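Local coordinates for effector protein B, substrate of the Dot/Icm secretion system (Legionella drancourtii, PDB 4JVS), which probably acts as a GTPase-activating protein, here represented by its GAP domain in a complex holding GDP and aluminum fluoride, which together mimic the transition state of GTP hydrolysis, at residues A[143-148]-A[155-160]; A[76-79]-A[83-86]; A[97-102]-A[110-115]; A[91-96]-A[139-144]; A[249-254]-A[283-288]. All coordinates share one frame; numbering follows the deposited sequence.

Contact 1 (A[143-148]-A[155-160]); sequences APSTDY and SPWAKM
Tyr-148 and Trp-157 lean across each other where two successive helices meet, their planes turned 77° apart and the phenol ring 5.2 Å in centroid distance from the five-membered part of the indole. The pair is neither stacked nor edge-to-face. Contact runs through the corner of the phenol nearest the indole, with Tyr-148 CD2 lying 3.7 Å from Trp-157 CD1 and Tyr-148 CE2 also touching the CB of Trp-157. Both aromatic groups leave the backbone with CG anti to N (chi1 -171° for Tyr-148), which carries each ring off its own helix and into the groove between the two. Ser-155 approaches the same phenol from its edge: its OG sits near the ring plane, 3.2 Å from Tyr-148 CE2, while its CB lies 3.5 Å from the same Tyr-148 CE2. This serine is the N-cap of helix 156-177, and its OG accepts from Ala-158 N over 3.3 Å; the backbone oxygen of Phe-152 is a further hydrogen-bonding partner. Tyr-148 thus packs on the side chain that begins the next helix, across the short link joining helices 142-151 and 156-177 in the N-terminal subdomain of the GAP domain. One turn earlier on the first helix, Ser-145 OG faces the pyrrole edge of the tryptophan in the indole plane, 3.9 Å from Trp-157 NE1, too far for a hydrogen bond; its polar partner is Gln-161. Phe-94 stacks on Tyr-148, and Phe-95 meets the indole edge-to-face.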
# COMPACT_ATOMS: atom_id res chain seq x y z
N ALA A 143 8.82 -1.10 5.30
CA ALA A 143 9.81 -2.13 5.58
C ALA A 143 10.04 -2.35 7.08
O ALA A 143 10.02 -3.50 7.53
CB ALA A 143 11.13 -1.85 4.86
N PRO A 144 10.24 -1.27 7.86
CA PRO A 144 10.35 -1.51 9.30
C PRO A 144 9.10 -2.19 9.86
O PRO A 144 9.22 -3.08 10.69
CB PRO A 144 10.48 -0.11 9.88
CG PRO A 144 11.14 0.67 8.79
CD PRO A 144 10.52 0.14 7.53
N SER A 145 7.93 -1.77 9.38
CA SER A 145 6.67 -2.40 9.77
C SER A 145 6.70 -3.90 9.49
O SER A 145 6.46 -4.72 10.38
CB SER A 145 5.49 -1.75 9.05
OG SER A 145 4.38 -2.62 8.94
N THR A 146 6.99 -4.26 8.25
CA THR A 146 7.06 -5.66 7.86
C THR A 146 8.07 -6.40 8.73
O THR A 146 7.78 -7.51 9.22
CB THR A 146 7.42 -5.81 6.37
OG1 THR A 146 6.32 -5.36 5.57
CG2 THR A 146 7.75 -7.25 6.03
N ASP A 147 9.23 -5.78 8.95
CA ASP A 147 10.30 -6.41 9.72
C ASP A 147 9.87 -6.67 11.15
O ASP A 147 10.16 -7.72 11.70
CB ASP A 147 11.55 -5.54 9.69
CG ASP A 147 12.36 -5.73 8.42
OD1 ASP A 147 12.17 -6.78 7.76
OD2 ASP A 147 13.18 -4.84 8.10
N TYR A 148 9.19 -5.70 11.75
CA TYR A 148 8.63 -5.85 13.08
C TYR A 148 7.67 -7.05 13.14
O TYR A 148 7.82 -7.93 13.98
CB TYR A 148 7.92 -4.56 13.51
CG TYR A 148 7.50 -4.56 14.97
CD1 TYR A 148 8.29 -3.97 15.94
CD2 TYR A 148 6.33 -5.20 15.38
CE1 TYR A 148 7.92 -3.99 17.27
CE2 TYR A 148 5.96 -5.22 16.71
CZ TYR A 148 6.75 -4.62 17.65
OH TYR A 148 6.38 -4.63 18.97
N SER A 155 2.84 -9.75 18.44
CA SER A 155 2.86 -8.42 19.04
C SER A 155 1.52 -7.73 18.86
O SER A 155 0.80 -8.00 17.90
CB SER A 155 3.95 -7.58 18.40
OG SER A 155 3.84 -7.63 16.99
N PRO A 156 1.19 -6.81 19.79
CA PRO A 156 -0.05 -6.04 19.66
C PRO A 156 -0.09 -5.39 18.29
O PRO A 156 -1.12 -5.47 17.63
CB PRO A 156 0.10 -4.98 20.76
CG PRO A 156 0.99 -5.61 21.75
CD PRO A 156 1.98 -6.38 20.95
N TRP A 157 1.03 -4.81 17.86
CA TRP A 157 1.16 -4.21 16.53
C TRP A 157 0.72 -5.16 15.43
O TRP A 157 -0.09 -4.80 14.57
CB TRP A 157 2.60 -3.78 16.25
CG TRP A 157 2.78 -3.31 14.85
CD1 TRP A 157 3.24 -4.03 13.79
CD2 TRP A 157 2.46 -2.00 14.34
NE1 TRP A 157 3.24 -3.25 12.65
CE2 TRP A 157 2.77 -2.01 12.96
CE3 TRP A 157 1.95 -0.84 14.91
CZ2 TRP A 157 2.58 -0.89 12.16
CZ3 TRP A 157 1.78 0.27 14.12
CH2 TRP A 157 2.09 0.24 12.75
N ALA A 158 1.25 -6.38 15.45
CA ALA A 158 0.93 -7.36 14.42
C ALA A 158 -0.55 -7.69 14.43
O ALA A 158 -1.12 -7.96 13.37
CB ALA A 158 1.75 -8.62 14.61
N LYS A 159 -1.17 -7.66 15.61
CA LYS A 159 -2.59 -7.96 15.72
C LYS A 159 -3.47 -6.84 15.17
O LYS A 159 -4.48 -7.11 14.52
CB LYS A 159 -2.96 -8.30 17.17
CG LYS A 159 -2.45 -9.67 17.62
CD LYS A 159 -2.62 -9.93 19.11
CE LYS A 159 -2.01 -11.27 19.52
NZ LYS A 159 -2.20 -11.54 20.97
N MET A 160 -3.06 -5.60 15.43
CA MET A 160 -3.79 -4.42 14.99
C MET A 160 -3.71 -4.29 13.49
O MET A 160 -4.71 -4.00 12.82
CB MET A 160 -3.19 -3.17 15.61
CG MET A 160 -3.18 -3.18 17.11
SD MET A 160 -4.83 -3.13 17.81
CE MET A 160 -4.49 -3.76 19.45

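Contact 2 (A[76-79]-A[83-86]); sequences EHCE and IWQH
The C-terminal end of helix 60-80 is closed by a pi-turn, in which Ile-83 N donates to Cys-78 O, five residues back. The bond is 3.0 Å long and nearly straight (166° at the hydrogen), and the donor lies in the carbonyl plane. Beside it, Cys-78 CB packs against the indole of Trp-84, with Trp-84 CZ2 as its nearest atom at 3.4 Å. The sulfur follows more loosely: Cys-78 SG is 4.8 Å from the centroid of the six-membered ring and 45° off its normal, an oblique sulfur-aromatic contact. Trp-84 reaches back to the helix because its CG stands anti to the carbonyl carbon, beside the backbone N (chi1 -47°), so that the ring returns over the carbonyl oxygen of Cys-78, which lies over one of its faces. Ile-83 adds an apolar touch, its CG2 4.1 Å from Cys-78 CB. The indole N-H is satisfied by Ser-119 on helix 118-124, and Met-160 of helix 156-177 packs on both Cys-78 and Trp-84. A backbone bond spanning five residues, covered by an aromatic side chain from just beyond it, is here a helix terminus turning into the long loop that leads to strand 106-107.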
# COMPACT_ATOMS: atom_id res chain seq x y z
N GLU A 76 -6.63 5.09 18.29
CA GLU A 76 -6.73 5.96 19.46
C GLU A 76 -6.69 5.17 20.77
O GLU A 76 -6.01 5.54 21.72
CB GLU A 76 -7.96 6.87 19.38
CG GLU A 76 -8.01 7.94 20.47
CD GLU A 76 -6.88 8.96 20.35
OE1 GLU A 76 -6.17 8.99 19.32
OE2 GLU A 76 -6.70 9.76 21.30
N HIS A 77 -7.39 4.04 20.79
CA HIS A 77 -7.43 3.20 21.98
C HIS A 77 -6.04 2.64 22.29
O HIS A 77 -5.62 2.60 23.45
CB HIS A 77 -8.47 2.09 21.80
CG HIS A 77 -8.94 1.48 23.08
ND1 HIS A 77 -8.23 1.55 24.25
CD2 HIS A 77 -10.06 0.77 23.35
CE1 HIS A 77 -8.89 0.90 25.20
NE2 HIS A 77 -10.01 0.43 24.68
N CYS A 78 -5.31 2.21 21.27
CA CYS A 78 -3.94 1.75 21.45
C CYS A 78 -3.05 2.81 22.08
O CYS A 78 -2.24 2.52 22.96
CB CYS A 78 -3.36 1.32 20.11
SG CYS A 78 -4.24 -0.07 19.38
N GLU A 79 -3.15 4.04 21.62
CA GLU A 79 -2.38 5.11 22.19
C GLU A 79 -2.71 5.43 23.63
O GLU A 79 -1.85 5.66 24.42
CB GLU A 79 -2.56 6.36 21.37
CG GLU A 79 -1.27 7.04 21.00
CD GLU A 79 -1.46 8.40 20.46
OE1 GLU A 79 -1.36 8.55 19.25
OE2 GLU A 79 -1.71 9.32 21.23
N ILE A 83 -0.54 0.62 24.52
CA ILE A 83 -0.33 -0.77 24.17
C ILE A 83 1.06 -0.98 23.54
O ILE A 83 1.57 -2.11 23.45
CB ILE A 83 -1.49 -1.26 23.25
CG1 ILE A 83 -2.19 -2.49 23.83
CG2 ILE A 83 -1.00 -1.58 21.89
CD1 ILE A 83 -3.09 -2.16 24.98
N TRP A 84 1.67 0.13 23.14
CA TRP A 84 3.00 0.14 22.53
C TRP A 84 4.14 0.01 23.55
O TRP A 84 5.30 -0.22 23.18
CB TRP A 84 3.20 1.41 21.70
CG TRP A 84 2.03 1.72 20.80
CD1 TRP A 84 1.37 2.90 20.68
CD2 TRP A 84 1.38 0.80 19.89
NE1 TRP A 84 0.36 2.79 19.76
CE2 TRP A 84 0.35 1.52 19.26
CE3 TRP A 84 1.59 -0.54 19.54
CZ2 TRP A 84 -0.48 0.92 18.30
CZ3 TRP A 84 0.76 -1.12 18.60
CH2 TRP A 84 -0.26 -0.39 17.99
N GLN A 85 3.80 0.17 24.83
CA GLN A 85 4.77 0.10 25.92
C GLN A 85 5.88 1.15 25.74
O GLN A 85 7.05 0.89 26.04
CB GLN A 85 5.38 -1.30 26.04
CG GLN A 85 4.39 -2.41 26.42
CD GLN A 85 5.09 -3.75 26.66
OE1 GLN A 85 6.00 -4.12 25.92
NE2 GLN A 85 4.68 -4.45 27.71
N HIS A 86 5.50 2.32 25.24
CA HIS A 86 6.47 3.37 24.98
C HIS A 86 6.90 4.00 26.29
O HIS A 86 6.05 4.45 27.07
CB HIS A 86 5.90 4.42 24.03
CG HIS A 86 6.86 5.54 23.71
ND1 HIS A 86 6.78 6.78 24.30
CD2 HIS A 86 7.92 5.59 22.87
CE1 HIS A 86 7.74 7.55 23.83
NE2 HIS A 86 8.45 6.85 22.96

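Contact 3 (A[97-102]-A[110-115])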
# COMPACT_ATOMS: atom_id res chain seq x y z
N ALA A 97 14.92 0.17 15.55
CA ALA A 97 15.82 -0.98 15.44
C ALA A 97 15.85 -1.61 14.04
O ALA A 97 16.78 -2.34 13.70
CB ALA A 97 15.45 -2.02 16.48
N PHE A 98 14.81 -1.38 13.28
CA PHE A 98 14.68 -1.97 11.97
C PHE A 98 14.89 -0.98 10.86
O PHE A 98 14.47 -1.22 9.78
CB PHE A 98 13.29 -2.53 11.83
CG PHE A 98 12.96 -3.58 12.81
CD1 PHE A 98 13.43 -4.84 12.65
CD2 PHE A 98 12.14 -3.34 13.85
CE1 PHE A 98 13.15 -5.79 13.51
CE2 PHE A 98 11.86 -4.31 14.70
CZ PHE A 98 12.37 -5.54 14.52
N LYS A 99 15.55 0.12 11.12
CA LYS A 99 15.78 1.08 10.06
C LYS A 99 16.96 1.99 10.25
O LYS A 99 16.90 2.96 10.97
CB LYS A 99 14.57 1.96 9.86
CG LYS A 99 14.76 3.05 8.82
CD LYS A 99 13.55 3.26 7.98
CE LYS A 99 13.86 3.36 6.50
NZ LYS A 99 12.84 2.83 5.55
N PRO A 100 18.05 1.66 9.60
CA PRO A 100 18.97 2.58 8.93
C PRO A 100 19.12 2.03 7.53
O PRO A 100 18.51 0.99 7.31
CB PRO A 100 20.25 2.42 9.72
CG PRO A 100 19.82 1.86 11.00
CD PRO A 100 18.75 0.92 10.66
N ASP A 101 19.84 2.65 6.60
CA ASP A 101 20.53 3.94 6.74
C ASP A 101 19.79 5.12 7.38
O ASP A 101 20.43 6.02 7.94
CB ASP A 101 21.02 4.41 5.35
CG ASP A 101 22.05 3.48 4.73
OD1 ASP A 101 21.66 2.57 3.96
OD2 ASP A 101 23.26 3.66 5.00
N ALA A 102 18.46 5.10 7.31
CA ALA A 102 17.63 6.25 7.63
C ALA A 102 18.07 7.42 6.75
O ALA A 102 18.66 8.39 7.22
CB ALA A 102 17.69 6.61 9.11
N HIS A 110 7.30 11.01 1.56
CA HIS A 110 7.47 11.09 2.98
C HIS A 110 8.88 10.84 3.31
O HIS A 110 9.55 10.12 2.64
CB HIS A 110 6.66 10.01 3.65
CG HIS A 110 5.22 10.34 3.82
ND1 HIS A 110 4.75 10.92 4.89
CD2 HIS A 110 4.15 10.13 3.01
CE1 HIS A 110 3.46 11.08 4.78
NE2 HIS A 110 3.09 10.60 3.63
N ALA A 111 9.36 11.42 4.37
CA ALA A 111 10.70 11.17 4.81
C ALA A 111 10.65 10.46 6.13
O ALA A 111 9.70 10.56 6.84
CB ALA A 111 11.46 12.46 4.93
N TYR A 112 11.65 9.67 6.42
CA TYR A 112 11.61 8.93 7.64
C TYR A 112 11.79 9.88 8.74
O TYR A 112 12.69 10.65 8.75
CB TYR A 112 12.71 7.90 7.67
CG TYR A 112 12.80 7.17 8.94
CD1 TYR A 112 13.70 7.54 9.89
CD2 TYR A 112 12.00 6.13 9.19
CE1 TYR A 112 13.78 6.88 11.08
CE2 TYR A 112 12.08 5.46 10.36
CZ TYR A 112 12.97 5.85 11.30
OH TYR A 112 13.04 5.17 12.46
N ILE A 113 10.89 9.82 9.69
CA ILE A 113 10.98 10.58 10.88
C ILE A 113 10.93 9.53 11.93
O ILE A 113 10.06 8.72 11.94
CB ILE A 113 9.81 11.53 11.00
CG1 ILE A 113 10.19 12.87 10.43
CG2 ILE A 113 9.49 11.78 12.42
CD1 ILE A 113 9.70 13.09 9.04
N ALA A 114 11.91 9.50 12.79
CA ALA A 114 11.97 8.44 13.80
C ALA A 114 10.98 8.71 14.91
O ALA A 114 10.69 7.84 15.74
CB ALA A 114 13.37 8.31 14.35
N HIS A 115 10.44 9.92 14.93
CA HIS A 115 9.61 10.37 16.02
C HIS A 115 8.13 10.13 15.80
O HIS A 115 7.31 10.60 16.58
CB HIS A 115 9.88 11.85 16.25
CG HIS A 115 11.34 12.18 16.32
ND1 HIS A 115 12.13 11.84 17.40
CD2 HIS A 115 12.16 12.80 15.44
CE1 HIS A 115 13.36 12.26 17.19
NE2 HIS A 115 13.41 12.84 16.01
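Lys-99 lays its aliphatic chain across the ring of Tyr-112, the two side chains running past each other in opposite directions. From CB the chain sets out toward the tyrosine, with CG anti to the backbone N (chi1 177°), and this brings CG over the ring: it lies 4.1 Å from the centroid of the Tyr-112 ring and only 19° off the normal, a CH-pi contact displaced toward the rim. The next carbon comes closer to individual ring atoms, Lys-99 CD being 3.5 Å from Tyr-112 CD2 and 3.6 Å from Tyr-112 CE2; it also touches Pro-144 of helix 142-151. Bends at the later torsions then carry CE and NZ on past the ring, and the amino group finds its hydrogen-bond partner in the backbone oxygen of Pro-140. Elsewhere on the tyrosine, Ala-102 CB approaches obliquely, 4.2 Å from Tyr-112 CD1. The contact brings together the two chain segments that flank the small antiparallel hairpin of strands 106-107 and 110-111, the loop before it and the residues just after it. Tyr-141 meets the same phenol with planes about 30° apart. No hydrogen bond crosses between the two segments: the lysine gives the aromatic face its methylene carbons and sends its nitrogen to a carbonyl oxygen, so the contact is chiefly hydrophobic and CH-pi in character, not cation-pi.

Contact 4 (A[91-96]-A[139-144])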
# COMPACT_ATOMS: atom_id res chain seq x y z
N ASN A 91 12.26 9.46 22.38
CA ASN A 91 11.57 10.28 21.39
C ASN A 91 11.33 9.50 20.11
O ASN A 91 11.14 10.08 19.05
CB ASN A 91 12.35 11.58 21.12
CG ASN A 91 13.73 11.33 20.49
OD1 ASN A 91 14.19 10.19 20.38
ND2 ASN A 91 14.40 12.40 20.10
N HIS A 92 11.36 8.17 20.20
CA HIS A 92 11.25 7.33 19.00
C HIS A 92 10.30 6.15 19.19
O HIS A 92 10.19 5.59 20.29
CB HIS A 92 12.64 6.88 18.48
CG HIS A 92 13.37 5.93 19.39
ND1 HIS A 92 13.32 4.56 19.24
CD2 HIS A 92 14.17 6.17 20.46
CE1 HIS A 92 14.06 3.99 20.18
NE2 HIS A 92 14.59 4.94 20.93
N ASN A 93 9.61 5.78 18.11
CA ASN A 93 8.79 4.59 18.10
C ASN A 93 9.67 3.36 18.13
O ASN A 93 10.89 3.46 18.02
CB ASN A 93 7.88 4.54 16.87
CG ASN A 93 8.64 4.76 15.58
OD1 ASN A 93 9.43 3.93 15.16
ND2 ASN A 93 8.38 5.89 14.94
N PHE A 94 9.05 2.19 18.26
CA PHE A 94 9.84 0.99 18.42
C PHE A 94 10.34 0.38 17.11
O PHE A 94 10.88 -0.73 17.11
CB PHE A 94 9.13 -0.03 19.32
CG PHE A 94 7.71 -0.36 18.91
CD1 PHE A 94 7.40 -0.76 17.62
CD2 PHE A 94 6.69 -0.32 19.86
CE1 PHE A 94 6.08 -1.09 17.27
CE2 PHE A 94 5.38 -0.65 19.52
CZ PHE A 94 5.07 -1.04 18.22
N PHE A 95 10.18 1.11 16.00
CA PHE A 95 10.62 0.61 14.68
C PHE A 95 12.08 0.93 14.39
O PHE A 95 12.66 0.36 13.47
CB PHE A 95 9.76 1.19 13.56
CG PHE A 95 8.33 0.77 13.60
CD1 PHE A 95 7.95 -0.51 13.25
CD2 PHE A 95 7.35 1.67 14.00
CE1 PHE A 95 6.63 -0.89 13.28
CE2 PHE A 95 6.03 1.29 14.03
CZ PHE A 95 5.67 0.01 13.67
N THR A 96 12.64 1.84 15.19
CA THR A 96 14.00 2.36 15.01
C THR A 96 15.07 1.27 14.82
O THR A 96 15.98 1.41 13.99
CB THR A 96 14.36 3.33 16.17
OG1 THR A 96 13.82 4.63 15.88
CG2 THR A 96 15.88 3.45 16.38
N ALA A 139 5.71 5.24 2.63
CA ALA A 139 6.82 4.35 2.29
C ALA A 139 7.95 4.19 3.33
O ALA A 139 8.56 3.12 3.41
CB ALA A 139 7.40 4.74 0.93
N PRO A 140 8.25 5.24 4.12
CA PRO A 140 9.42 5.01 4.98
C PRO A 140 9.18 4.02 6.11
O PRO A 140 10.16 3.62 6.75
CB PRO A 140 9.71 6.41 5.54
CG PRO A 140 9.12 7.35 4.54
CD PRO A 140 7.87 6.67 4.10
N TYR A 141 7.93 3.62 6.35
CA TYR A 141 7.65 2.68 7.43
C TYR A 141 7.16 1.30 6.99
O TYR A 141 6.97 0.42 7.83
CB TYR A 141 6.71 3.29 8.48
CG TYR A 141 7.44 4.14 9.50
CD1 TYR A 141 8.07 3.57 10.60
CD2 TYR A 141 7.53 5.52 9.34
CE1 TYR A 141 8.75 4.34 11.53
CE2 TYR A 141 8.21 6.31 10.26
CZ TYR A 141 8.82 5.72 11.36
OH TYR A 141 9.49 6.51 12.26
N GLU A 142 7.00 1.10 5.68
CA GLU A 142 6.57 -0.19 5.13
C GLU A 142 7.52 -1.34 5.43
O GLU A 142 7.08 -2.44 5.76
CB GLU A 142 6.37 -0.09 3.62
CG GLU A 142 5.22 0.79 3.19
CD GLU A 142 3.86 0.13 3.35
OE1 GLU A 142 3.78 -0.94 3.99
OE2 GLU A 142 2.86 0.70 2.82
N ALA A 143 8.82 -1.10 5.30
CA ALA A 143 9.81 -2.13 5.58
C ALA A 143 10.04 -2.35 7.08
O ALA A 143 10.02 -3.50 7.53
CB ALA A 143 11.13 -1.85 4.86
N PRO A 144 10.24 -1.27 7.86
CA PRO A 144 10.35 -1.51 9.30
C PRO A 144 9.10 -2.19 9.86
O PRO A 144 9.22 -3.08 10.69
CB PRO A 144 10.48 -0.11 9.88
CG PRO A 144 11.14 0.67 8.79
CD PRO A 144 10.52 0.14 7.53
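A buried aromatic contact, fastened by one side-chain hydrogen bond, joins Asn-93 and Phe-95 of the long loop after helix 60-80 to Tyr-141 and Pro-144 at the start of helix 142-151. Asn-93 ND2 donates to Tyr-141 OH over 3.0 Å, almost straight (172°), with the oxygen in the amide plane. Amide and phenol approach from opposite directions, their planes 72° apart. ND2 also bonds Tyr-116 O, and the hydroxyl lies close to Ile-113 O, at a separation too short to be taken literally, so the loop and the residues after strand 110-111 come together beside the tyrosine. Next to this, the edge of Tyr-141 is directed toward the face of Phe-95 in an offset edge-to-face pair, centroids 5.7 Å apart. Phe-95 CB in turn meets the phenol edge near its plane, 3.9 Å from Tyr-141 CE1, and rests 4.0 Å from Pro-144 CB. The amide of Asn-93 stays fixed because its other end is also held: OD1 accepts from Phe-95 N at 3.0 Å, in the carbonyl plane and on a lone pair. This bond makes an Asx turn, which starts at the same asparagine as the type I beta turn 93-96.

Contact 5 (A[249-254]-A[283-288]); sequences ICFEEL and DAFMGR
A type I beta turn, 285-288, in the C-terminal subdomain sets Phe-285 and Arg-288 side by side against Phe-251 of helix 243-253. Phe-251 turns its ring edge to the face of Phe-285, an edge-to-face pair with centroids 5.3 Å apart and planes at 69°. The touching atom is Phe-251 CE2, which stands over the Phe-285 face displaced toward its rim and lies 3.6 Å from Phe-285 CD1; Ala-284 CB covers the opposite face. Arg-288 runs beside this pair, its CD at the edge of the Phe-285 ring and in its plane, and a bend at chi3 (72°) turns the face of the guanidinium toward Phe-251 CB and CD2. There the guanidinium receives carbon on one face: Phe-251 CB is 3.6 Å from Arg-288 NH2, and Phe-251 CD2 is 3.7 Å from Arg-288 NH1. Ring and guanidinium planes are 58° apart, so the two groups do not stack in parallel. Asp-290 forms a salt bridge to NH2, and Gly-109 O accepts from NH1. Gly-287, in the same turn, makes backbone hydrogen bonds to the partner protein, and Arg-288 packs on an aromatic side chain of that chain. With its face on hydrocarbon and its nitrogens bonded to oxygen, the guanidinium serves two chemistries at once: dispersion with Phe-251 on one side and polar bonds to the loop and hairpin around it, in a turn that borders the protein interface.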
# COMPACT_ATOMS: atom_id res chain seq x y z
N ILE A 249 7.13 16.73 8.43
CA ILE A 249 6.54 17.05 9.73
C ILE A 249 5.43 18.09 9.58
O ILE A 249 4.32 17.91 10.08
CB ILE A 249 7.61 17.53 10.75
CG1 ILE A 249 8.55 16.37 11.13
CG2 ILE A 249 6.95 18.08 11.99
CD1 ILE A 249 9.71 16.76 12.03
N CYS A 250 5.73 19.18 8.88
CA CYS A 250 4.74 20.23 8.63
C CYS A 250 3.47 19.70 7.97
O CYS A 250 2.36 20.01 8.42
CB CYS A 250 5.36 21.32 7.77
SG CYS A 250 6.56 22.29 8.65
N PHE A 251 3.63 18.92 6.90
CA PHE A 251 2.50 18.34 6.19
C PHE A 251 1.66 17.47 7.11
O PHE A 251 0.44 17.38 6.94
CB PHE A 251 2.98 17.52 5.01
CG PHE A 251 3.39 18.34 3.83
CD1 PHE A 251 2.75 19.54 3.56
CD2 PHE A 251 4.40 17.93 3.00
CE1 PHE A 251 3.12 20.30 2.48
CE2 PHE A 251 4.78 18.68 1.91
CZ PHE A 251 4.14 19.87 1.66
N GLU A 252 2.32 16.84 8.07
CA GLU A 252 1.66 15.92 8.99
C GLU A 252 0.88 16.72 10.03
O GLU A 252 -0.27 16.39 10.33
CB GLU A 252 2.70 15.02 9.66
CG GLU A 252 2.13 13.83 10.42
CD GLU A 252 1.33 12.89 9.55
OE1 GLU A 252 1.84 12.46 8.48
OE2 GLU A 252 0.17 12.60 9.93
N GLU A 253 1.50 17.77 10.55
CA GLU A 253 0.90 18.60 11.59
C GLU A 253 -0.40 19.28 11.14
O GLU A 253 -1.31 19.47 11.93
CB GLU A 253 1.92 19.63 12.10
CG GLU A 253 3.10 19.01 12.86
CD GLU A 253 2.65 18.23 14.08
OE1 GLU A 253 1.75 18.70 14.80
OE2 GLU A 253 3.19 17.12 14.32
N LEU A 254 -0.49 19.61 9.86
CA LEU A 254 -1.70 20.21 9.29
C LEU A 254 -2.95 19.31 9.34
O LEU A 254 -4.08 19.78 9.20
CB LEU A 254 -1.44 20.67 7.85
CG LEU A 254 -1.27 22.18 7.67
CD1 LEU A 254 -0.71 22.82 8.92
CD2 LEU A 254 -0.36 22.49 6.51
N ASP A 283 10.21 18.59 -5.71
CA ASP A 283 9.42 17.72 -6.55
C ASP A 283 9.10 16.47 -5.80
O ASP A 283 8.45 15.59 -6.30
CB ASP A 283 10.25 17.32 -7.75
CG ASP A 283 10.48 18.45 -8.70
OD1 ASP A 283 9.50 19.11 -9.07
OD2 ASP A 283 11.63 18.66 -9.10
N ALA A 284 9.61 16.37 -4.59
CA ALA A 284 9.48 15.16 -3.80
C ALA A 284 8.08 14.98 -3.25
O ALA A 284 7.74 13.88 -2.81
CB ALA A 284 10.50 15.15 -2.68
N PHE A 285 7.29 16.04 -3.25
CA PHE A 285 5.95 15.99 -2.68
C PHE A 285 4.86 16.19 -3.74
O PHE A 285 3.68 16.30 -3.41
CB PHE A 285 5.80 17.01 -1.54
CG PHE A 285 6.91 16.93 -0.53
CD1 PHE A 285 6.84 16.04 0.52
CD2 PHE A 285 8.03 17.74 -0.65
CE1 PHE A 285 7.87 15.95 1.44
CE2 PHE A 285 9.06 17.66 0.26
CZ PHE A 285 8.98 16.76 1.31
N MET A 286 5.27 16.23 -5.00
CA MET A 286 4.36 16.45 -6.12
C MET A 286 3.18 15.50 -6.05
O MET A 286 2.01 15.93 -6.09
CB MET A 286 5.12 16.22 -7.43
CG MET A 286 4.39 16.67 -8.68
SD MET A 286 4.67 18.42 -8.97
CE MET A 286 6.45 18.43 -9.24
N GLY A 287 3.48 14.23 -5.91
CA GLY A 287 2.51 13.17 -5.99
C GLY A 287 1.61 12.94 -4.82
O GLY A 287 0.81 12.07 -4.85
N ARG A 288 1.75 13.73 -3.78
CA ARG A 288 0.99 13.59 -2.56
C ARG A 288 -0.44 13.95 -2.73
O ARG A 288 -0.77 14.76 -3.51
CB ARG A 288 1.63 14.36 -1.43
CG ARG A 288 2.76 13.64 -0.80
CD ARG A 288 3.30 14.37 0.34
NE ARG A 288 2.45 14.37 1.48
CZ ARG A 288 2.90 14.31 2.70
NH1 ARG A 288 4.18 14.23 2.91
NH2 ARG A 288 2.08 14.34 3.70

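Contacts 1 to 4 lie in the N-terminal subdomain of the GAP domain and contact 5 in the C-terminal one. Contacts 3 and 4 are the closest pair, with centres about 6 Å apart, while contacts 1 and 4 share Ala-143 and Pro-144 on helix 142-151. Contact 2 joins contact 1 through Met-160 and Trp-84, with Met-160 CG 4.1 Å from Trp-84 CH2. Contact 3 touches contact 5 across the two subdomains, Ile-113 CG1 lying 3.9 Å from Ile-249 CG1. Aluminum fluoride is about 12 Å from the side chains of Ser-145 and Tyr-141, and GDP about 10 Å from that of Arg-288, so these side chains of contacts 1, 4 and 5 lie near the nucleotide without touching it.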